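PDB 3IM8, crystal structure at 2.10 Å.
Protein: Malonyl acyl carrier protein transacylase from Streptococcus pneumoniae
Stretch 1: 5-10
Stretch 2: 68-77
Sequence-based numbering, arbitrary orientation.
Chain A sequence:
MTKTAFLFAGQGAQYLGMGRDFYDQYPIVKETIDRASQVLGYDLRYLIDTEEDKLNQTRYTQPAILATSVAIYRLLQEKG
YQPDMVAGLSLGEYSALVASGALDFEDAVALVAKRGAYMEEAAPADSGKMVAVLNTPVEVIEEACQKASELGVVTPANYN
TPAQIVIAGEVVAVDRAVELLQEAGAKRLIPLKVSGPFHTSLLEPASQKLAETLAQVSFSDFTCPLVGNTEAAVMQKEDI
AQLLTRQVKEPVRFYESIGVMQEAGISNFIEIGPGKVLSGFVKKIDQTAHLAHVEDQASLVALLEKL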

ATOM      1  N   ALA A   5      10.792  -1.124 -12.239  1.00 30.41           N
ATOM      2  CA  ALA A   5       9.796  -1.590 -11.221  1.00 28.48           C
ATOM      3  C   ALA A   5       8.515  -0.733 -11.173  1.00 27.31           C
ATOM      4  O   ALA A   5       8.604   0.499 -11.231  1.00 27.63           O
ATOM      5  CB  ALA A   5      10.431  -1.647  -9.840  1.00 28.40           C
ATOM      6  N   PHE A   6       7.341  -1.387 -11.099  1.00 25.60           N
ATOM      7  CA  PHE A   6       6.056  -0.696 -10.855  1.00 23.48           C
ATOM      8  C   PHE A   6       5.793  -0.715  -9.334  1.00 22.37           C
ATOM      9  O   PHE A   6       5.899  -1.759  -8.671  1.00 21.72           O
ATOM     10  CB  PHE A   6       4.886  -1.323 -11.622  1.00 22.25           C
ATOM     11  CG  PHE A   6       4.910  -1.088 -13.141  1.00 23.90           C
ATOM     12  CD1 PHE A   6       5.989  -0.457 -13.783  1.00 25.56           C
ATOM     13  CD2 PHE A   6       3.852  -1.519 -13.919  1.00 24.12           C
ATOM     14  CE1 PHE A   6       5.982  -0.260 -15.189  1.00 28.75           C
ATOM     15  CE2 PHE A   6       3.826  -1.328 -15.304  1.00 28.26           C
ATOM     16  CZ  PHE A   6       4.898  -0.702 -15.943  1.00 29.02           C
ATOM     17  N   LEU A   7       5.467   0.453  -8.795  1.00 20.80           N
ATOM     18  CA  LEU A   7       5.222   0.606  -7.379  1.00 19.50           C
ATOM     19  C   LEU A   7       3.735   0.931  -7.244  1.00 19.07           C
ATOM     20  O   LEU A   7       3.273   1.961  -7.740  1.00 18.00           O
ATOM     21  CB  LEU A   7       6.057   1.744  -6.869  1.00 18.97           C
ATOM     22  CG  LEU A   7       7.573   1.577  -7.032  1.00 18.61           C
ATOM     23  CD1 LEU A   7       8.279   2.819  -6.515  1.00 16.35           C
ATOM     24  CD2 LEU A   7       8.163   0.305  -6.386  1.00 15.29           C
ATOM     25  N   PHE A   8       2.982   0.093  -6.540  1.00 17.49           N
ATOM     26  CA  PHE A   8       1.516   0.326  -6.510  1.00 17.48           C
ATOM     27  C   PHE A   8       1.014   1.097  -5.264  1.00 17.94           C
ATOM     28  O   PHE A   8       1.335   0.753  -4.152  1.00 17.88           O
ATOM     29  CB  PHE A   8       0.774  -0.981  -6.665  1.00 16.50           C
ATOM     30  CG  PHE A   8       0.913  -1.614  -8.038  1.00 17.45           C
ATOM     31  CD1 PHE A   8       2.050  -2.321  -8.382  1.00 18.72           C
ATOM     32  CD2 PHE A   8      -0.135  -1.562  -8.949  1.00 17.35           C
ATOM     33  CE1 PHE A   8       2.168  -2.935  -9.640  1.00 20.48           C
ATOM     34  CE2 PHE A   8      -0.053  -2.173 -10.175  1.00 19.80           C
ATOM     35  CZ  PHE A   8       1.109  -2.858 -10.542  1.00 20.35           C
ATOM     36  N   ALA A   9       0.216   2.146  -5.490  1.00 19.06           N
ATOM     37  CA  ALA A   9      -0.494   2.906  -4.460  1.00 18.66           C
ATOM     38  C   ALA A   9      -1.180   2.110  -3.341  1.00 18.67           C
ATOM     39  O   ALA A   9      -1.726   1.040  -3.581  1.00 18.46           O
ATOM     40  CB  ALA A   9      -1.567   3.861  -5.141  1.00 17.97           C
ATOM     41  N   GLY A  10      -1.168   2.693  -2.138  1.00 19.39           N
ATOM     42  CA  GLY A  10      -1.929   2.224  -0.980  1.00 19.68           C
ATOM     43  C   GLY A  10      -3.134   3.058  -0.567  1.00 19.91           C
ATOM     44  O   GLY A  10      -3.464   4.102  -1.158  1.00 18.34           O
ATOM     45  N   THR A  68      -8.718   0.285  -9.618  1.00 16.88           N
ATOM     46  CA  THR A  68      -8.181   1.432 -10.335  1.00 16.30           C
ATOM     47  C   THR A  68      -6.712   1.244 -10.697  1.00 16.57           C
ATOM     48  O   THR A  68      -6.334   1.401 -11.830  1.00 17.21           O
ATOM     49  CB  THR A  68      -8.348   2.667  -9.523  1.00 15.91           C
ATOM     50  OG1 THR A  68      -9.752   2.907  -9.350  1.00 13.91           O
ATOM     51  CG2 THR A  68      -7.704   3.843 -10.268  1.00 16.49           C
ATOM     52  N   SER A  69      -5.909   0.862  -9.723  1.00 16.46           N
ATOM     53  CA  SER A  69      -4.508   0.543  -9.956  1.00 16.53           C
ATOM     54  C   SER A  69      -4.272  -0.570 -10.963  1.00 16.24           C
ATOM     55  O   SER A  69      -3.446  -0.404 -11.853  1.00 17.14           O
ATOM     56  CB  SER A  69      -3.857   0.146  -8.643  1.00 15.85           C
ATOM     57  OG  SER A  69      -3.944   1.246  -7.760  1.00 17.77           O
ATOM     58  N   VAL A  70      -4.915  -1.721 -10.777  1.00 15.95           N
ATOM     59  CA  VAL A  70      -4.814  -2.822 -11.773  1.00 15.66           C
ATOM     60  C   VAL A  70      -5.159  -2.332 -13.170  1.00 16.39           C
ATOM     61  O   VAL A  70      -4.448  -2.659 -14.147  1.00 16.85           O
ATOM     62  CB  VAL A  70      -5.640  -4.047 -11.375  1.00 14.88           C
ATOM     63  CG1 VAL A  70      -5.572  -5.143 -12.434  1.00 15.06           C
ATOM     64  CG2 VAL A  70      -5.084  -4.598 -10.050  1.00 15.72           C
ATOM     65  N   ALA A  71      -6.224  -1.541 -13.282  1.00 17.03           N
ATOM     66  CA  ALA A  71      -6.590  -0.947 -14.592  1.00 17.88           C
ATOM     67  C   ALA A  71      -5.475  -0.063 -15.190  1.00 18.36           C
ATOM     68  O   ALA A  71      -5.188  -0.145 -16.398  1.00 18.66           O
ATOM     69  CB  ALA A  71      -7.812  -0.145 -14.451  1.00 18.66           C
ATOM     70  N   ILE A  72      -4.865   0.781 -14.365  1.00 18.61           N
ATOM     71  CA  ILE A  72      -3.761   1.637 -14.816  1.00 19.67           C
ATOM     72  C   ILE A  72      -2.535   0.791 -15.248  1.00 20.42           C
ATOM     73  O   ILE A  72      -1.887   1.038 -16.281  1.00 21.32           O
ATOM     74  CB  ILE A  72      -3.369   2.680 -13.736  1.00 19.19           C
ATOM     75  CG1 ILE A  72      -4.532   3.648 -13.507  1.00 20.54           C
ATOM     76  CG2 ILE A  72      -2.157   3.481 -14.213  1.00 19.21           C
ATOM     77  CD1 ILE A  72      -4.361   4.573 -12.392  1.00 19.77           C
ATOM     78  N   TYR A  73      -2.221  -0.218 -14.473  1.00 21.17           N
ATOM     79  CA  TYR A  73      -1.112  -1.126 -14.849  1.00 22.14           C
ATOM     80  C   TYR A  73      -1.416  -1.811 -16.167  1.00 22.81           C
ATOM     81  O   TYR A  73      -0.551  -1.824 -17.051  1.00 22.79           O
ATOM     82  CB  TYR A  73      -0.860  -2.148 -13.736  1.00 22.59           C
ATOM     83  CG  TYR A  73      -0.415  -3.515 -14.185  1.00 25.07           C
ATOM     84  CD1 TYR A  73       0.900  -3.767 -14.509  1.00 28.71           C
ATOM     85  CD2 TYR A  73      -1.325  -4.582 -14.227  1.00 28.29           C
ATOM     86  CE1 TYR A  73       1.291  -5.058 -14.936  1.00 31.99           C
ATOM     87  CE2 TYR A  73      -0.964  -5.833 -14.622  1.00 30.65           C
ATOM     88  CZ  TYR A  73       0.336  -6.080 -14.974  1.00 34.21           C
ATOM     89  OH  TYR A  73       0.674  -7.384 -15.362  1.00 39.54           O
ATOM     90  N   ARG A  74      -2.653  -2.317 -16.324  1.00 23.00           N
ATOM     91  CA  ARG A  74      -3.071  -2.958 -17.561  1.00 22.78           C
ATOM     92  C   ARG A  74      -3.018  -2.005 -18.757  1.00 23.50           C
ATOM     93  O   ARG A  74      -2.627  -2.408 -19.863  1.00 22.02           O
ATOM     94  CB  ARG A  74      -4.458  -3.613 -17.442  1.00 22.93           C
ATOM     95  CG  ARG A  74      -4.467  -4.903 -16.695  1.00 22.00           C
ATOM     96  CD  ARG A  74      -5.891  -5.366 -16.429  1.00 19.24           C
ATOM     97  NE  ARG A  74      -5.959  -6.681 -15.793  1.00 18.97           N
ATOM     98  CZ  ARG A  74      -7.092  -7.357 -15.640  1.00 20.11           C
ATOM     99  NH1 ARG A  74      -8.231  -6.830 -16.086  1.00 18.60           N
ATOM    100  NH2 ARG A  74      -7.078  -8.576 -15.083  1.00 20.79           N
ATOM    101  N   LEU A  75      -3.361  -0.736 -18.532  1.00 24.45           N
ATOM    102  CA  LEU A  75      -3.195   0.282 -19.570  1.00 24.71           C
ATOM    103  C   LEU A  75      -1.720   0.448 -19.974  1.00 25.51           C
ATOM    104  O   LEU A  75      -1.404   0.422 -21.185  1.00 25.23           O
ATOM    105  CB  LEU A  75      -3.839   1.620 -19.162  1.00 24.77           C
ATOM    106  CG  LEU A  75      -3.681   2.841 -20.097  1.00 24.40           C
ATOM    107  CD1 LEU A  75      -4.071   2.566 -21.550  1.00 23.47           C
ATOM    108  CD2 LEU A  75      -4.447   4.043 -19.574  1.00 23.10           C
ATOM    109  N   LEU A  76      -0.842   0.627 -18.978  1.00 25.56           N
ATOM    110  CA  LEU A  76       0.588   0.697 -19.203  1.00 26.87           C
ATOM    111  C   LEU A  76       1.062  -0.523 -20.038  1.00 27.43           C
ATOM    112  O   LEU A  76       1.834  -0.342 -20.996  1.00 27.72           O
ATOM    113  CB  LEU A  76       1.373   0.834 -17.872  1.00 26.95           C
ATOM    114  CG  LEU A  76       1.275   2.176 -17.117  1.00 28.87           C
ATOM    115  CD1 LEU A  76       2.415   2.358 -16.212  1.00 29.40           C
ATOM    116  CD2 LEU A  76       1.272   3.343 -18.111  1.00 30.77           C
ATOM    117  N   GLN A  77       0.556  -1.723 -19.726  1.00 27.35           N
ATOM    118  CA  GLN A  77       0.871  -2.929 -20.500  1.00 28.66           C
ATOM    119  C   GLN A  77       0.519  -2.816 -21.988  1.00 28.92           C
ATOM    120  O   GLN A  77       1.332  -3.171 -22.850  1.00 29.48           O
ATOM    121  CB  GLN A  77       0.212  -4.179 -19.917  1.00 29.58           C
ATOM    122  CG  GLN A  77       0.854  -4.701 -18.644  1.00 30.54           C
ATOM    123  CD  GLN A  77       0.318  -6.041 -18.267  1.00 32.47           C
ATOM    124  OE1 GLN A  77      -0.895  -6.219 -18.027  1.00 33.17           O
ATOM    125  NE2 GLN A  77       1.214  -7.003 -18.163  1.00 32.99           N
TER

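What holds the strand against the helix? The contact is almost wholly apolar, with no hydrogen bond crossing it. Strand 5-8 runs nearly antiparallel to helix 68-77, at 159°, and strand alternation turns Phe6 and Phe8 toward the helix while Ala5 and Leu7 lie out of reach. The helix answers with Ser69, Tyr73 and Leu76, spaced four and three residues apart and so brought to one side.

How do two phenylalanines with nearly the same chi1 make different contacts? Both are m, at -71° and -68°, but chi2 is 6° in Phe6 and 79° in Phe8, so the rings are turned differently about CB-CG. Phe6 CD2 lies 3.8 Å from Tyr73 CD1, edge to edge, and Phe6 CZ reaches Leu76 CD1 at 3.9 Å. The Phe8 edge meets the helix near its backbone, with CE2 3.7 Å from Tyr73 CB and CD2 4.1 Å from Ser69 CB.

Where does Tyr73 fit? Its chi1 of 146° lies between wells, and its ring meets both phenylalanines. Phe8 points its edge toward the Tyr73 face in an offset pair, centroids 6.0 Å apart and planes at 61°.

Does Ser69 contribute polarity? Its hydroxyl is hydrogen-bonded elsewhere in the structure; here OG merely approaches Ala9 CB at 4.4 Å.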